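Local coordinates for RNA-binding protein RO60 (Deinococcus radiodurans, PDB 2NVO) that binds small RNAs that accumulate during recovery from ultraviolet irradiation and contributes to the resistance of the bacterium to that radiation, at residues M266-L275 against V298-L308. Numbering follows the deposited sequence.
Sequences MQTNGLTWLL and VIERLTDPAAL
Arg-301 reaches from the last turn of helix 292-302 to the turn that joins helix 259-266 to helix 271-283. Its CB starts the path against Leu-274 CD2, 3.8 Å away. CD passes the same methyl, and the chain bends there. NE lies 3.7 Å from Leu-274 CD2, which sits over one face of the guanidinium, toward its rim. The two terminal nitrogens then meet backbone carbonyls. NH1 donates to Met-266 O at 3.2 Å, although the position of NH1 is less certain. NH2 approaches Asn-269 O at 2.6 Å, near the guanidinium plane, but the N-H is poorly aligned (120°) and the bond is weak. Met-266 O also accepts from Asn-269 N within the type I turn. The two carbonyls that the arginine approaches thus belong to the first and last residues of that turn, one through an uncertain bond and the other through a weak one.

Leu-271, one residue after the N-cap Gly-270, is the centre of a second, apolar patch. Its CG stands anti to the backbone N (chi1 -172°), and its forked end fits as a knob among Arg-301, Leu-302, Ala-307 and Leu-308. CD1 meets Leu-302 CD2 at 3.7 Å, while CD2 lies 3.7 Å from Leu-308 CD2 and also touches Ala-307. Leu-302 CD2 is shared further with Leu-274 and Leu-275. Leu-275 and Leu-308 also pack on helix 341-354.

The segments of helices 271-283 and 292-302 run at 123° to each other, more antiparallel than parallel. Neighbouring helices pack here through aliphatic side chains within the TROVE domain, whose horseshoe is built from HEAT-like helical repeats.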
loop_
_atom_site.group_PDB
_atom_site.type_symbol
_atom_site.label_atom_id
_atom_site.label_comp_id
_atom_site.label_asym_id
_atom_site.label_seq_id
_atom_site.Cartn_x
_atom_site.Cartn_y
_atom_site.Cartn_z
ATOM N N MET A 266 16.173 -5.984 -15.244
ATOM C CA MET A 266 15.142 -6.979 -15.509
ATOM C C MET A 266 15.522 -8.355 -14.979
ATOM O O MET A 266 14.755 -9.000 -14.261
ATOM C CB MET A 266 14.956 -7.117 -17.006
ATOM C CG MET A 266 13.911 -6.241 -17.596
ATOM S SD MET A 266 13.276 -7.107 -19.024
ATOM C CE MET A 266 12.590 -8.559 -18.233
ATOM N N GLN A 267 16.714 -8.802 -15.360
ATOM C CA GLN A 267 17.172 -10.153 -15.055
ATOM C C GLN A 267 17.329 -10.361 -13.565
ATOM O O GLN A 267 17.506 -11.484 -13.106
ATOM C CB GLN A 267 18.508 -10.426 -15.741
ATOM C CG GLN A 267 18.491 -10.220 -17.243
ATOM C CD GLN A 267 19.891 -10.191 -17.835
ATOM O OE1 GLN A 267 20.861 -9.839 -17.154
ATOM N NE2 GLN A 267 20.004 -10.556 -19.113
ATOM N N THR A 268 17.266 -9.270 -12.810
ATOM C CA THR A 268 17.531 -9.323 -11.379
ATOM C C THR A 268 16.362 -8.835 -10.536
ATOM O O THR A 268 16.511 -8.595 -9.339
ATOM C CB THR A 268 18.790 -8.504 -11.016
ATOM O OG1 THR A 268 19.018 -7.505 -12.022
ATOM C CG2 THR A 268 20.005 -9.416 -10.940
ATOM N N ASN A 269 15.198 -8.680 -11.149
ATOM C CA ASN A 269 14.034 -8.284 -10.373
ATOM C C ASN A 269 12.779 -9.090 -10.675
ATOM O O ASN A 269 12.646 -9.674 -11.748
ATOM C CB ASN A 269 13.779 -6.782 -10.504
ATOM C CG ASN A 269 14.336 -5.999 -9.327
ATOM O OD1 ASN A 269 13.744 -5.980 -8.242
ATOM N ND2 ASN A 269 15.474 -5.353 -9.531
ATOM N N GLY A 270 11.868 -9.115 -9.709
ATOM C CA GLY A 270 10.625 -9.847 -9.842
ATOM C C GLY A 270 9.558 -9.138 -10.656
ATOM O O GLY A 270 9.826 -8.155 -11.357
ATOM N N LEU A 271 8.337 -9.652 -10.548
ATOM C CA LEU A 271 7.216 -9.214 -11.370
ATOM C C LEU A 271 6.705 -7.823 -10.999
ATOM O O LEU A 271 6.376 -7.017 -11.871
ATOM C CB LEU A 271 6.086 -10.242 -11.280
ATOM C CG LEU A 271 4.887 -10.091 -12.213
ATOM C CD1 LEU A 271 5.304 -9.694 -13.630
ATOM C CD2 LEU A 271 4.090 -11.388 -12.218
ATOM N N THR A 272 6.633 -7.545 -9.707
ATOM C CA THR A 272 6.200 -6.233 -9.247
ATOM C C THR A 272 7.053 -5.136 -9.875
ATOM O O THR A 272 6.524 -4.183 -10.450
ATOM C CB THR A 272 6.262 -6.139 -7.723
ATOM O OG1 THR A 272 5.605 -7.281 -7.154
ATOM C CG2 THR A 272 5.577 -4.866 -7.245
ATOM N N TRP A 273 8.372 -5.296 -9.781
ATOM C CA TRP A 273 9.321 -4.381 -10.406
ATOM C C TRP A 273 9.017 -4.240 -11.884
ATOM O O TRP A 273 8.946 -3.130 -12.426
ATOM C CB TRP A 273 10.763 -4.891 -10.237
ATOM C CG TRP A 273 11.802 -3.939 -10.783
ATOM C CD1 TRP A 273 12.459 -2.959 -10.087
ATOM C CD2 TRP A 273 12.289 -3.857 -12.134
ATOM N NE1 TRP A 273 13.321 -2.282 -10.917
ATOM C CE2 TRP A 273 13.237 -2.813 -12.176
ATOM C CE3 TRP A 273 12.023 -4.573 -13.306
ATOM C CZ2 TRP A 273 13.911 -2.461 -13.345
ATOM C CZ3 TRP A 273 12.693 -4.221 -14.467
ATOM C CH2 TRP A 273 13.625 -3.174 -14.478
ATOM N N LEU A 274 8.854 -5.389 -12.538
ATOM C CA LEU A 274 8.604 -5.427 -13.969
ATOM C C LEU A 274 7.350 -4.637 -14.334
ATOM O O LEU A 274 7.328 -3.894 -15.321
ATOM C CB LEU A 274 8.478 -6.879 -14.443
ATOM C CG LEU A 274 8.357 -6.990 -15.959
ATOM C CD1 LEU A 274 9.513 -6.257 -16.615
ATOM C CD2 LEU A 274 8.295 -8.442 -16.428
ATOM N N LEU A 275 6.303 -4.807 -13.534
ATOM C CA LEU A 275 5.040 -4.119 -13.792
ATOM C C LEU A 275 5.201 -2.597 -13.791
ATOM O O LEU A 275 4.700 -1.912 -14.687
ATOM C CB LEU A 275 3.978 -4.560 -12.791
ATOM C CG LEU A 275 3.441 -5.954 -13.094
ATOM C CD1 LEU A 275 2.604 -6.489 -11.933
ATOM C CD2 LEU A 275 2.650 -5.917 -14.373
ATOM N N VAL A 298 9.121 -10.744 -21.825
ATOM C CA VAL A 298 8.281 -9.944 -20.914
ATOM C C VAL A 298 6.874 -10.544 -20.823
ATOM O O VAL A 298 6.364 -10.770 -19.732
ATOM C CB VAL A 298 8.250 -8.453 -21.326
ATOM C CG1 VAL A 298 7.162 -7.676 -20.545
ATOM C CG2 VAL A 298 9.617 -7.820 -21.083
ATOM N N ILE A 299 6.262 -10.835 -21.966
ATOM C CA ILE A 299 4.937 -11.452 -21.973
ATOM C C ILE A 299 4.871 -12.698 -21.095
ATOM O O ILE A 299 3.935 -12.861 -20.319
ATOM C CB ILE A 299 4.457 -11.760 -23.396
ATOM C CG1 ILE A 299 4.198 -10.443 -24.140
ATOM C CG2 ILE A 299 3.179 -12.627 -23.389
ATOM C CD1 ILE A 299 4.042 -10.629 -25.642
ATOM N N GLU A 300 5.870 -13.573 -21.210
ATOM C CA GLU A 300 5.888 -14.800 -20.413
ATOM C C GLU A 300 5.950 -14.532 -18.906
ATOM O O GLU A 300 5.324 -15.230 -18.114
ATOM C CB GLU A 300 7.047 -15.722 -20.841
ATOM C CG GLU A 300 6.927 -16.225 -22.273
ATOM C CD GLU A 300 5.622 -16.969 -22.533
ATOM O OE1 GLU A 300 5.104 -17.607 -21.593
ATOM O OE2 GLU A 300 5.108 -16.920 -23.673
ATOM N N ARG A 301 6.713 -13.536 -18.503
ATOM C CA ARG A 301 6.763 -13.198 -17.087
ATOM C C ARG A 301 5.444 -12.584 -16.592
ATOM O O ARG A 301 5.000 -12.872 -15.492
ATOM C CB ARG A 301 7.931 -12.255 -16.813
ATOM C CG ARG A 301 9.264 -12.829 -17.264
ATOM C CD ARG A 301 10.357 -11.804 -17.147
ATOM N NE ARG A 301 10.447 -11.324 -15.773
ATOM C CZ ARG A 301 11.460 -10.610 -15.304
ATOM N NH1 ARG A 301 12.480 -10.306 -16.098
ATOM N NH2 ARG A 301 11.455 -10.208 -14.044
ATOM N N LEU A 302 4.834 -11.744 -17.423
ATOM C CA LEU A 302 3.627 -11.012 -17.048
ATOM C C LEU A 302 2.429 -11.932 -16.862
ATOM O O LEU A 302 1.496 -11.614 -16.122
ATOM C CB LEU A 302 3.296 -9.971 -18.121
ATOM C CG LEU A 302 4.258 -8.791 -18.201
ATOM C CD1 LEU A 302 3.853 -7.855 -19.329
ATOM C CD2 LEU A 302 4.270 -8.084 -16.853
ATOM N N THR A 303 2.448 -13.069 -17.552
ATOM C CA THR A 303 1.321 -13.988 -17.530
ATOM C C THR A 303 1.674 -15.317 -16.867
ATOM O O THR A 303 0.947 -16.288 -17.004
ATOM C CB THR A 303 0.802 -14.284 -18.943
ATOM O OG1 THR A 303 1.865 -14.820 -19.746
ATOM C CG2 THR A 303 0.255 -13.014 -19.603
ATOM N N ASP A 304 2.792 -15.350 -16.157
ATOM C CA ASP A 304 3.209 -16.554 -15.433
ATOM C C ASP A 304 2.358 -16.711 -14.172
ATOM O O ASP A 304 2.488 -15.931 -13.238
ATOM C CB ASP A 304 4.686 -16.429 -15.071
ATOM C CG ASP A 304 5.244 -17.687 -14.400
ATOM O OD1 ASP A 304 6.472 -17.786 -14.242
ATOM O OD2 ASP A 304 4.457 -18.564 -14.031
ATOM N N PRO A 305 1.473 -17.721 -14.147
ATOM C CA PRO A 305 0.555 -17.879 -13.015
ATOM C C PRO A 305 1.274 -18.033 -11.683
ATOM O O PRO A 305 0.832 -17.484 -10.675
ATOM C CB PRO A 305 -0.216 -19.155 -13.371
ATOM C CG PRO A 305 -0.173 -19.202 -14.857
ATOM C CD PRO A 305 1.194 -18.694 -15.217
ATOM N N ALA A 306 2.386 -18.759 -11.683
ATOM C CA ALA A 306 3.146 -18.970 -10.462
ATOM C C ALA A 306 3.803 -17.680 -9.977
ATOM O O ALA A 306 3.941 -17.449 -8.782
ATOM C CB ALA A 306 4.190 -20.066 -10.672
ATOM N N ALA A 307 4.214 -16.835 -10.906
ATOM C CA ALA A 307 4.866 -15.594 -10.531
ATOM C C ALA A 307 3.814 -14.562 -10.094
ATOM O O ALA A 307 4.062 -13.755 -9.202
ATOM C CB ALA A 307 5.714 -15.062 -11.681
ATOM N N LEU A 308 2.647 -14.602 -10.734
ATOM C CA LEU A 308 1.518 -13.772 -10.331
ATOM C C LEU A 308 1.094 -14.098 -8.889
ATOM O O LEU A 308 0.898 -13.194 -8.064
ATOM C CB LEU A 308 0.351 -13.969 -11.304
ATOM C CG LEU A 308 0.512 -13.321 -12.688
ATOM C CD1 LEU A 308 -0.514 -13.835 -13.670
ATOM C CD2 LEU A 308 0.456 -11.781 -12.593
#